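Long-range contacts in beta-N-acetylglucosaminidase-like protein Glycoside hydrolase family 20 (Flavobacterium johnsoniae, PDB 6YHH), which probably removes terminal N-acetylhexosamine units from chitin-derived oligosaccharides, acting as a family 20 beta-N-acetylhexosaminidase in bacterial chitin degradation: residues Phe23-Asn28 and Phe131-Ser136; Arg50-Arg55 and Thr119-Leu124; Asp285-Lys290 and Pro327-Phe332; Lys290-Leu295 and Gln345-Met350. All coordinates share one frame; numbering follows the deposited sequence.

Contact 1 of 4, residues Phe23-Asn28 and Phe131-Ser136; sequences FTLTKN and FYFPVS
Phe131 meets Phe23-Asn28 mainly through its backbone: its O accepts from Leu25 N at 2.9 Å, the donor lying above the carbonyl plane, while its N donates to a water that in turn donates to Leu25 O. Its ring leads away and packs on Pro611 of the second subunit, leaving CB beside Leu25 CD1. Tyr132 follows as the non-hydrogen-bonded partner of Thr24. This backbone pairing sets its CB 3.1 Å from Phe23 O, while its ring leads away from Phe23-Asn28. A tyrosine and a threonine, each with a hydroxyl, suit this less buried face. Phe133 is the hydrogen-bonded partner of Phe23: Phe23 N reaches Phe133 O at 2.7 Å, nearly straight along the C=O axis, and Phe133 N returns a bond of 2.8 Å to Phe23 O. Both rings point the same way on the buried face, Phe23 CD1 meeting the edge of the Phe133 ring 3.8 Å from CD2. Leu25 CG comes obliquely to Phe133 CE2 at 3.8 Å. An alanine here would remove the ring and would probably loosen the packing of Phe23 and Leu25. Pro134 O then accepts from Ser136 OG, and at Val135 the chain turns a corner. This is an antiparallel strand pair in the mixed sheet of glycoside hydrolase family 20 domain 2, with helix 110-123 packing on Phe133 through Leu120 and Leu123.

Contact 2 of 4, residues Arg50-Arg55 and Thr119-Leu124; sequences RRLDGR and TLLQLL
Leu121 has CG anti to its carbonyl carbon (chi1 -72°), which sends its forked end straight at helix 40-56, where two arginines of different shape receive it. Arg51 bends at chi3 (63°), laying its guanidinium across the leucine; Arg55 runs extended from CG to NE and reaches over the same side chain from one helical turn further on. Each arginine crosses Leu121 at about a right angle. The CD1 methyl sits over the centre of the Arg51 guanidinium, 3.4 Å from CZ, whereas CD2 lies over a face of the Arg55 group, above its centre and 4.2 Å from its CZ. A branched leucine suits the place because one residue offers a methyl to each flat cation. The charges have carboxylate partners: Arg51 NE and Arg55 NE form salt bridges with the two carboxylate oxygens of Glu500, and Arg51 NH2 forms another with Glu118. These partners probably help to fix the rotation of both groups. The segments belong to two neighbouring helices, almost parallel at 10° with axes 11.1 Å apart, in the alpha/beta fold of family 20 domain 2, where helix 110-123 packs against the sheet through residues such as Leu120 and Leu123. On the more apolar side, Leu52 CB lies 4.1 Å from Leu121 CD2. Leu52 directs CG anti to its backbone N, which lets its CD1 come within 4.1 Å of Leu124 CD2. That last methyl also touches Arg55 CD at 4.1 Å, the aliphatic stem of the arginine sliding past Leu124 in the opposite direction.

Contact 3 of 4, residues Asp285-Lys290 and Pro327-Phe332; sequences DPSNPK and PKIQEF
A type I beta turn from Asp285 to Asn288 brings the chain against the helix that starts at Pro327, with Ser287 CA 5.7 Å from Ile329 CA. Asp285 swings CG anti to its backbone N (chi1 -180°), and its OD1 is gripped by two donors from one residue: Ser287 N, from above the carboxylate plane, and Ser287 OG at 2.7 Å on the syn lone pair. Placing that hydroxyl requires the crowded position between backbone N and carbonyl carbon. An oxygen that accepts two hydrogen bonds would probably favour the charged carboxylate even though apolar atoms press on it, for Ile329 CG1 and CD1 lie alongside, with CG1 3.4 Å from OD1. The slim, unbranched end of the isoleucine also reaches Pro286, its CD1 standing 4.2 Å from Pro286 CD. Against the turn, Phe332 offers the face of its ring. Ser287 CA sits over the ring centre, 3.9 Å from the centroid and 13° off the normal, a CH-pi contact, while Ser287 CB lies 3.7 Å from Phe332 CG. A small serine lets the backbone come down so closely on the ring. Asn288 then caps the next helix, its OD1 accepting from Lys290 N at 2.8 Å. An Asx turn at Asp285, running into an asparagine N-cap, thus leads into helix 289-302 of the family 20 TIM-barrel domain and rests on the peripheral helix 327-335.

Contact 4 of 4, residues Lys290-Leu295 and Gln345-Met350; sequences KTYKIL and QTYFTM
Helices 289-302 and 341-358 belong to the outer layer of the family 20 TIM barrel, each leading into a barrel strand. Their segments cross at -40°, with axes 12.0 Å apart, wide enough for a large ring to fill the gap. Phe348 supplies it, CG anti to its backbone N (chi1 166°). Its CB lies 3.9 Å from Tyr292 OH. Further out, CD1 is the most crowded atom, with Tyr292 OH 3.4 Å away near the ring plane and Tyr292 CE1 at 3.5 Å. The two rings meet obliquely, their planes at 46°. Next, CE1 receives the methyl CG2 of Thr291 at the ring edge, 3.9 Å away. At the tip, CZ lies 3.7 Å from Leu295 CD1, which also crowds CE1. A leucine here would lack the outer ring atoms and would probably weaken the packing with Tyr292, Thr291 and Leu295. Threonine suits its position because it turns a methyl to the ring, while its OG1 bonds back to Asp285 O, ahead of the helix. Tyr292 offers Phe348 both ring carbons and its OH, which also bonds to Pro286 O. Both hydroxyls therefore tie the first helical turn to the preceding loop. The Tyr292 hydroxyl also approaches the edge of a second ring, its OH lying 4.1 Å from Tyr347 CE1, near the plane of that ring.

Overall arrangement
The four contacts form two pairs on opposite sides of the chain's centre. In domain 2, contacts 1 and 2 touch: Leu25 and Phe133 pack on the end of helix 110-123 and on Leu124 just beyond it, and Leu124 also meets helix 40-56. Both are buried, but contact 1 relies on backbone hydrogen bonds and aromatic rings, contact 2 on leucines against charged guanidinium groups. In the catalytic domain, contacts 3 and 4 share Lys290 and helix 289-302, and Pro286 and Phe332 touch residues of contact 4. Contact 3, partly buried at the periphery, uses a turn held by its own hydrogen bonds, resting on an isoleucine and a phenylalanine ring; contact 4 is buried and mostly apolar.

Contact 1 of 4, residues Phe23-Asn28 and Phe131-Ser136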
# COMPACT_ATOMS: atom_id res chain seq x y z
N PHE A 23 -1.59 -34.91 -2.47
CA PHE A 23 -0.28 -34.68 -1.91
C PHE A 23 -0.53 -33.80 -0.67
O PHE A 23 -1.13 -32.72 -0.80
CB PHE A 23 0.58 -33.92 -2.91
CG PHE A 23 1.92 -33.47 -2.40
CD1 PHE A 23 2.03 -32.35 -1.57
CD2 PHE A 23 3.07 -34.15 -2.71
CE1 PHE A 23 3.28 -31.91 -1.13
CE2 PHE A 23 4.32 -33.72 -2.28
CZ PHE A 23 4.41 -32.61 -1.46
N THR A 24 -0.06 -34.25 0.51
CA THR A 24 -0.28 -33.49 1.76
C THR A 24 0.91 -32.59 2.05
O THR A 24 2.06 -33.01 2.04
CB THR A 24 -0.53 -34.44 2.92
OG1 THR A 24 -1.77 -35.14 2.70
CG2 THR A 24 -0.67 -33.63 4.24
N LEU A 25 0.66 -31.28 2.29
CA LEU A 25 1.74 -30.34 2.58
C LEU A 25 2.11 -30.40 4.07
O LEU A 25 1.21 -30.38 4.97
CB LEU A 25 1.30 -28.89 2.24
CG LEU A 25 1.76 -28.25 0.99
CD1 LEU A 25 1.08 -26.86 0.97
CD2 LEU A 25 3.27 -28.10 0.96
N THR A 26 3.39 -30.56 4.31
CA THR A 26 3.93 -30.71 5.65
C THR A 26 5.19 -29.90 5.75
O THR A 26 5.70 -29.35 4.79
CB THR A 26 4.40 -32.16 5.92
OG1 THR A 26 5.57 -32.45 5.17
CG2 THR A 26 3.26 -33.12 5.60
N LYS A 27 5.75 -29.90 6.96
CA LYS A 27 7.00 -29.25 7.21
C LYS A 27 8.22 -29.86 6.50
O LYS A 27 9.29 -29.26 6.43
CB LYS A 27 7.22 -29.16 8.74
CG LYS A 27 8.02 -27.91 9.15
CD LYS A 27 7.90 -27.72 10.64
CE LYS A 27 8.96 -26.76 11.05
NZ LYS A 27 8.45 -25.41 10.92
N ASN A 28 8.04 -31.02 5.87
CA ASN A 28 9.08 -31.64 5.05
C ASN A 28 9.20 -31.02 3.67
O ASN A 28 10.14 -31.28 2.94
CB ASN A 28 8.80 -33.18 4.86
CG ASN A 28 10.02 -33.90 4.30
OD1 ASN A 28 11.14 -33.70 4.82
ND2 ASN A 28 9.84 -34.70 3.20
N PHE A 131 -3.50 -28.86 4.47
CA PHE A 131 -3.41 -28.35 3.12
C PHE A 131 -2.91 -29.43 2.21
O PHE A 131 -2.01 -30.21 2.58
CB PHE A 131 -2.42 -27.13 3.09
CG PHE A 131 -2.98 -25.93 3.82
CD1 PHE A 131 -3.80 -25.08 3.16
CD2 PHE A 131 -2.66 -25.66 5.18
CE1 PHE A 131 -4.40 -23.96 3.78
CE2 PHE A 131 -3.26 -24.58 5.82
CZ PHE A 131 -4.11 -23.73 5.13
N TYR A 132 -3.42 -29.44 0.98
CA TYR A 132 -3.03 -30.46 0.05
C TYR A 132 -3.16 -30.04 -1.38
O TYR A 132 -3.82 -29.05 -1.64
CB TYR A 132 -3.81 -31.71 0.34
CG TYR A 132 -5.23 -31.64 0.26
CD1 TYR A 132 -5.89 -31.92 -0.94
CD2 TYR A 132 -6.03 -31.34 1.40
CE1 TYR A 132 -7.28 -31.87 -1.05
CE2 TYR A 132 -7.44 -31.26 1.27
CZ TYR A 132 -8.05 -31.57 0.06
OH TYR A 132 -9.43 -31.51 -0.12
N PHE A 133 -2.56 -30.80 -2.31
CA PHE A 133 -2.74 -30.60 -3.74
C PHE A 133 -3.28 -31.90 -4.31
O PHE A 133 -2.85 -32.97 -3.94
CB PHE A 133 -1.45 -30.31 -4.45
CG PHE A 133 -0.68 -29.11 -3.94
CD1 PHE A 133 -1.07 -27.84 -4.28
CD2 PHE A 133 0.49 -29.26 -3.20
CE1 PHE A 133 -0.34 -26.78 -3.87
CE2 PHE A 133 1.25 -28.16 -2.81
CZ PHE A 133 0.81 -26.93 -3.15
N PRO A 134 -4.34 -31.81 -5.10
CA PRO A 134 -4.90 -33.03 -5.69
C PRO A 134 -3.95 -33.64 -6.71
O PRO A 134 -3.28 -32.98 -7.48
CB PRO A 134 -6.21 -32.54 -6.29
CG PRO A 134 -5.92 -31.14 -6.64
CD PRO A 134 -5.09 -30.61 -5.53
N VAL A 135 -3.85 -34.97 -6.66
CA VAL A 135 -3.11 -35.74 -7.65
C VAL A 135 -3.78 -35.44 -9.00
O VAL A 135 -5.01 -35.56 -9.11
CB VAL A 135 -3.18 -37.27 -7.28
CG1 VAL A 135 -2.71 -38.15 -8.45
CG2 VAL A 135 -2.26 -37.52 -6.13
N SER A 136 -2.95 -35.03 -9.96
CA SER A 136 -3.46 -34.44 -11.21
C SER A 136 -2.33 -34.25 -12.20
O SER A 136 -1.13 -34.19 -11.81
CB SER A 136 -4.13 -33.09 -10.87
OG SER A 136 -3.19 -32.24 -10.20
O HOH W 1 -1.08 -29.07 5.82

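Contact 2 of 4, residues Arg50-Arg55 and Thr119-Leu124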
# COMPACT_ATOMS: atom_id res chain seq x y z
N ARG A 50 7.54 -18.37 -0.26
CA ARG A 50 7.05 -17.36 0.65
C ARG A 50 5.54 -17.23 0.60
O ARG A 50 4.85 -17.21 1.64
CB ARG A 50 7.69 -16.00 0.44
CG ARG A 50 9.21 -15.91 0.64
CD ARG A 50 9.54 -16.04 2.15
NE ARG A 50 9.62 -17.40 2.62
CZ ARG A 50 10.63 -18.25 2.41
NH1 ARG A 50 11.67 -17.86 1.64
NH2 ARG A 50 10.57 -19.44 2.93
N ARG A 51 4.98 -17.20 -0.62
CA ARG A 51 3.55 -17.06 -0.75
C ARG A 51 2.81 -18.30 -0.21
O ARG A 51 1.81 -18.20 0.51
CB ARG A 51 3.16 -16.79 -2.19
CG ARG A 51 3.59 -15.43 -2.65
CD ARG A 51 3.65 -15.28 -4.15
NE ARG A 51 2.40 -15.44 -4.81
CZ ARG A 51 2.24 -15.68 -6.11
NH1 ARG A 51 3.28 -15.93 -6.86
NH2 ARG A 51 1.01 -15.72 -6.64
N LEU A 52 3.30 -19.46 -0.56
CA LEU A 52 2.71 -20.69 -0.05
C LEU A 52 2.71 -20.76 1.46
O LEU A 52 1.73 -21.17 2.07
CB LEU A 52 3.47 -21.89 -0.67
CG LEU A 52 2.91 -23.25 -0.32
CD1 LEU A 52 1.44 -23.40 -0.74
CD2 LEU A 52 3.77 -24.37 -0.89
N ASP A 53 3.82 -20.38 2.06
CA ASP A 53 3.94 -20.36 3.53
C ASP A 53 2.97 -19.37 4.12
O ASP A 53 2.34 -19.62 5.16
CB ASP A 53 5.37 -20.02 3.95
CG ASP A 53 5.81 -20.76 5.26
OD1 ASP A 53 5.02 -21.48 5.88
OD2 ASP A 53 7.00 -20.59 5.57
N GLY A 54 2.82 -18.20 3.47
CA GLY A 54 1.86 -17.23 4.00
C GLY A 54 0.42 -17.76 4.05
O GLY A 54 -0.37 -17.38 4.89
N ARG A 55 0.08 -18.63 3.11
CA ARG A 55 -1.25 -19.19 3.09
C ARG A 55 -1.48 -20.35 4.03
O ARG A 55 -2.65 -20.67 4.35
CB ARG A 55 -1.56 -19.70 1.67
CG ARG A 55 -1.49 -18.70 0.56
CD ARG A 55 -1.98 -19.25 -0.74
NE ARG A 55 -1.71 -18.34 -1.83
CZ ARG A 55 -2.07 -18.53 -3.08
NH1 ARG A 55 -2.86 -19.56 -3.38
NH2 ARG A 55 -1.75 -17.64 -3.99
N THR A 119 0.02 -21.81 -11.29
CA THR A 119 -1.00 -22.84 -11.34
C THR A 119 -0.99 -23.67 -10.07
O THR A 119 -2.07 -24.04 -9.54
CB THR A 119 -0.83 -23.74 -12.58
OG1 THR A 119 -0.76 -22.92 -13.71
CG2 THR A 119 -1.97 -24.71 -12.72
N LEU A 120 0.21 -24.09 -9.66
CA LEU A 120 0.38 -24.85 -8.40
C LEU A 120 -0.26 -24.14 -7.19
O LEU A 120 -0.98 -24.75 -6.40
CB LEU A 120 1.85 -25.25 -8.16
CG LEU A 120 2.07 -26.19 -6.99
CD1 LEU A 120 1.19 -27.41 -6.93
CD2 LEU A 120 3.53 -26.51 -6.91
N LEU A 121 -0.01 -22.85 -7.02
CA LEU A 121 -0.68 -22.11 -5.93
C LEU A 121 -2.17 -22.20 -6.03
O LEU A 121 -2.86 -22.32 -5.00
CB LEU A 121 -0.22 -20.66 -5.96
CG LEU A 121 1.22 -20.45 -5.49
CD1 LEU A 121 1.68 -19.04 -5.79
CD2 LEU A 121 1.35 -20.79 -3.99
N GLN A 122 -2.70 -22.14 -7.27
CA GLN A 122 -4.16 -22.22 -7.43
C GLN A 122 -4.71 -23.56 -7.18
O GLN A 122 -5.91 -23.66 -6.83
CB GLN A 122 -4.54 -21.74 -8.82
CG GLN A 122 -4.29 -20.24 -9.05
CD GLN A 122 -4.72 -19.79 -10.45
OE1 GLN A 122 -4.86 -20.61 -11.36
NE2 GLN A 122 -4.87 -18.47 -10.63
N LEU A 123 -3.85 -24.58 -7.25
CA LEU A 123 -4.32 -25.92 -6.97
C LEU A 123 -4.43 -26.26 -5.51
O LEU A 123 -5.04 -27.28 -5.12
CB LEU A 123 -3.37 -26.97 -7.60
CG LEU A 123 -3.50 -27.55 -8.97
CD1 LEU A 123 -2.44 -28.68 -9.07
CD2 LEU A 123 -4.93 -28.09 -9.26
N LEU A 124 -3.85 -25.42 -4.66
CA LEU A 124 -3.91 -25.62 -3.16
C LEU A 124 -5.27 -25.78 -2.66
O LEU A 124 -6.17 -24.94 -2.97
CB LEU A 124 -3.20 -24.47 -2.46
CG LEU A 124 -3.02 -24.67 -0.92
CD1 LEU A 124 -2.08 -25.80 -0.62
CD2 LEU A 124 -2.62 -23.30 -0.38

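Contact 3 of 4, residues Asp285-Lys290 and Pro327-Phe332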
# COMPACT_ATOMS: atom_id res chain seq x y z
N ASP A 285 4.18 19.48 -34.55
CA ASP A 285 4.23 19.97 -35.94
C ASP A 285 5.11 19.08 -36.79
O ASP A 285 6.35 19.13 -36.71
CB ASP A 285 4.69 21.45 -35.97
CG ASP A 285 4.77 22.03 -37.37
OD1 ASP A 285 4.55 21.34 -38.39
OD2 ASP A 285 5.09 23.27 -37.43
N PRO A 286 4.49 18.31 -37.70
CA PRO A 286 5.28 17.38 -38.51
C PRO A 286 6.04 18.05 -39.69
O PRO A 286 6.74 17.32 -40.39
CB PRO A 286 4.22 16.47 -39.09
CG PRO A 286 3.03 17.35 -39.29
CD PRO A 286 3.08 18.30 -38.12
N SER A 287 5.84 19.35 -39.83
CA SER A 287 6.56 20.14 -40.85
C SER A 287 7.80 20.77 -40.30
O SER A 287 8.62 21.33 -41.07
CB SER A 287 5.58 21.16 -41.44
OG SER A 287 5.44 22.33 -40.70
N ASN A 288 8.00 20.73 -38.98
CA ASN A 288 9.08 21.49 -38.37
C ASN A 288 10.22 20.55 -38.14
O ASN A 288 10.10 19.57 -37.39
CB ASN A 288 8.58 22.09 -37.02
CG ASN A 288 9.58 23.00 -36.35
OD1 ASN A 288 10.81 22.95 -36.59
ND2 ASN A 288 9.06 23.85 -35.47
N PRO A 289 11.42 20.85 -38.69
CA PRO A 289 12.55 19.99 -38.47
C PRO A 289 12.96 19.83 -37.00
O PRO A 289 13.50 18.75 -36.62
CB PRO A 289 13.70 20.69 -39.26
CG PRO A 289 13.04 21.64 -40.16
CD PRO A 289 11.74 22.03 -39.53
N LYS A 290 12.64 20.81 -36.16
CA LYS A 290 12.95 20.73 -34.77
C LYS A 290 12.13 19.67 -34.06
O LYS A 290 12.64 19.01 -33.13
CB LYS A 290 12.81 22.12 -34.07
CG LYS A 290 13.54 22.16 -32.73
CD LYS A 290 13.47 23.55 -32.06
CE LYS A 290 14.43 23.55 -30.84
NZ LYS A 290 14.43 24.75 -30.00
N PRO A 327 -0.94 27.27 -42.43
CA PRO A 327 -0.52 27.33 -43.83
C PRO A 327 0.80 26.60 -44.18
O PRO A 327 0.90 26.01 -45.24
CB PRO A 327 -0.36 28.86 -44.02
CG PRO A 327 -1.18 29.47 -43.01
CD PRO A 327 -1.06 28.60 -41.82
N LYS A 328 1.76 26.58 -43.26
CA LYS A 328 3.00 25.85 -43.43
C LYS A 328 2.81 24.37 -43.49
O LYS A 328 3.49 23.70 -44.27
CB LYS A 328 4.01 26.15 -42.35
CG LYS A 328 4.47 27.58 -42.47
CD LYS A 328 5.32 28.08 -41.33
CE LYS A 328 6.22 29.20 -41.86
NZ LYS A 328 6.59 30.10 -40.76
N ILE A 329 1.93 23.82 -42.65
CA ILE A 329 1.66 22.40 -42.65
C ILE A 329 0.91 22.08 -43.95
O ILE A 329 1.14 21.06 -44.57
CB ILE A 329 0.87 22.01 -41.38
CG1 ILE A 329 1.81 22.25 -40.16
CG2 ILE A 329 0.35 20.55 -41.46
CD1 ILE A 329 1.23 21.97 -38.79
N GLN A 330 0.01 22.97 -44.38
CA GLN A 330 -0.66 22.74 -45.68
C GLN A 330 0.31 22.74 -46.85
O GLN A 330 0.16 21.88 -47.73
CB GLN A 330 -1.80 23.74 -45.86
CG GLN A 330 -2.91 23.63 -44.82
CD GLN A 330 -3.41 22.21 -44.64
OE1 GLN A 330 -3.36 21.64 -43.52
NE2 GLN A 330 -3.87 21.59 -45.74
N GLU A 331 1.28 23.64 -46.88
CA GLU A 331 2.33 23.57 -47.93
C GLU A 331 3.12 22.30 -47.87
O GLU A 331 3.52 21.76 -48.91
CB GLU A 331 3.29 24.74 -47.85
CG GLU A 331 2.84 26.04 -48.47
CD GLU A 331 2.54 25.92 -49.95
OE1 GLU A 331 3.51 25.75 -50.74
OE2 GLU A 331 1.35 25.94 -50.29
N PHE A 332 3.40 21.81 -46.65
CA PHE A 332 4.19 20.60 -46.48
C PHE A 332 3.42 19.40 -47.01
O PHE A 332 4.00 18.47 -47.59
CB PHE A 332 4.46 20.45 -44.97
CG PHE A 332 5.39 19.35 -44.64
CD1 PHE A 332 6.77 19.56 -44.63
CD2 PHE A 332 4.91 18.12 -44.31
CE1 PHE A 332 7.62 18.54 -44.34
CE2 PHE A 332 5.76 17.10 -43.95
CZ PHE A 332 7.12 17.31 -43.99

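Contact 4 of 4, residues Lys290-Leu295 and Gln345-Met350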
# COMPACT_ATOMS: atom_id res chain seq x y z
N LYS A 290 12.64 20.81 -36.16
CA LYS A 290 12.95 20.73 -34.77
C LYS A 290 12.13 19.67 -34.06
O LYS A 290 12.64 19.01 -33.13
CB LYS A 290 12.81 22.12 -34.07
CG LYS A 290 13.54 22.16 -32.73
CD LYS A 290 13.47 23.55 -32.06
CE LYS A 290 14.43 23.55 -30.84
NZ LYS A 290 14.43 24.75 -30.00
N THR A 291 10.93 19.41 -34.54
CA THR A 291 10.11 18.31 -33.96
C THR A 291 10.88 16.97 -34.04
O THR A 291 10.99 16.24 -33.06
CB THR A 291 8.79 18.18 -34.74
OG1 THR A 291 8.06 19.42 -34.67
CG2 THR A 291 7.97 17.05 -34.26
N TYR A 292 11.46 16.65 -35.22
CA TYR A 292 12.20 15.42 -35.42
C TYR A 292 13.51 15.42 -34.65
O TYR A 292 13.89 14.38 -34.09
CB TYR A 292 12.37 15.18 -36.93
CG TYR A 292 11.05 15.07 -37.64
CD1 TYR A 292 10.26 13.94 -37.52
CD2 TYR A 292 10.57 16.13 -38.41
CE1 TYR A 292 9.04 13.86 -38.15
CE2 TYR A 292 9.33 16.08 -39.02
CZ TYR A 292 8.58 14.94 -38.92
OH TYR A 292 7.36 14.85 -39.59
N LYS A 293 14.20 16.55 -34.59
CA LYS A 293 15.41 16.70 -33.80
C LYS A 293 15.18 16.37 -32.34
O LYS A 293 15.93 15.57 -31.75
CB LYS A 293 16.01 18.08 -33.97
CG LYS A 293 17.32 18.24 -33.21
CD LYS A 293 18.02 19.57 -33.44
CE LYS A 293 19.28 19.68 -32.57
N ILE A 294 14.15 16.98 -31.73
CA ILE A 294 13.88 16.78 -30.34
C ILE A 294 13.46 15.32 -30.09
O ILE A 294 13.91 14.67 -29.15
CB ILE A 294 12.79 17.75 -29.84
CG1 ILE A 294 13.46 19.17 -29.74
CG2 ILE A 294 12.32 17.34 -28.46
CD1 ILE A 294 12.47 20.26 -29.57
N LEU A 295 12.57 14.80 -30.94
CA LEU A 295 12.17 13.41 -30.79
C LEU A 295 13.36 12.43 -30.92
O LEU A 295 13.49 11.50 -30.16
CB LEU A 295 11.02 13.03 -31.73
CG LEU A 295 9.67 13.73 -31.42
CD1 LEU A 295 8.62 13.54 -32.49
CD2 LEU A 295 9.20 13.18 -30.10
N GLN A 345 0.19 12.12 -40.83
CA GLN A 345 0.59 11.52 -39.56
C GLN A 345 1.35 10.21 -39.78
O GLN A 345 2.31 9.91 -39.06
CB GLN A 345 -0.61 11.30 -38.65
CG GLN A 345 -0.18 10.98 -37.24
CD GLN A 345 -1.36 10.61 -36.34
OE1 GLN A 345 -2.41 11.18 -36.42
NE2 GLN A 345 -1.16 9.64 -35.50
N THR A 346 0.98 9.46 -40.81
CA THR A 346 1.75 8.25 -41.13
C THR A 346 3.14 8.63 -41.64
O THR A 346 4.13 8.00 -41.30
CB THR A 346 1.00 7.46 -42.21
OG1 THR A 346 -0.25 6.95 -41.65
CG2 THR A 346 1.88 6.24 -42.68
N TYR A 347 3.22 9.67 -42.48
CA TYR A 347 4.56 10.19 -42.86
C TYR A 347 5.45 10.55 -41.64
O TYR A 347 6.61 10.16 -41.54
CB TYR A 347 4.38 11.41 -43.72
CG TYR A 347 5.67 12.09 -44.07
CD1 TYR A 347 6.18 13.03 -43.26
CD2 TYR A 347 6.37 11.76 -45.24
CE1 TYR A 347 7.40 13.62 -43.52
CE2 TYR A 347 7.59 12.38 -45.54
CZ TYR A 347 8.09 13.29 -44.67
OH TYR A 347 9.31 13.97 -44.88
N PHE A 348 4.84 11.30 -40.71
CA PHE A 348 5.48 11.68 -39.44
C PHE A 348 5.95 10.44 -38.70
O PHE A 348 7.08 10.36 -38.31
CB PHE A 348 4.46 12.49 -38.60
CG PHE A 348 4.85 12.66 -37.19
CD1 PHE A 348 5.78 13.62 -36.79
CD2 PHE A 348 4.32 11.80 -36.22
CE1 PHE A 348 6.17 13.74 -35.44
CE2 PHE A 348 4.69 11.93 -34.87
CZ PHE A 348 5.61 12.90 -34.49
N THR A 349 5.07 9.48 -38.52
CA THR A 349 5.36 8.21 -37.89
C THR A 349 6.53 7.45 -38.54
O THR A 349 7.45 6.96 -37.86
CB THR A 349 4.11 7.30 -37.87
OG1 THR A 349 3.06 7.97 -37.15
CG2 THR A 349 4.41 5.96 -37.26
N MET A 350 6.55 7.47 -39.88
CA MET A 350 7.62 6.79 -40.62
C MET A 350 8.94 7.53 -40.58
O MET A 350 9.99 6.87 -40.80
CB MET A 350 7.18 6.47 -42.07
CG MET A 350 6.15 5.32 -42.11
SD MET A 350 6.69 3.81 -41.30
CE MET A 350 8.27 3.66 -42.17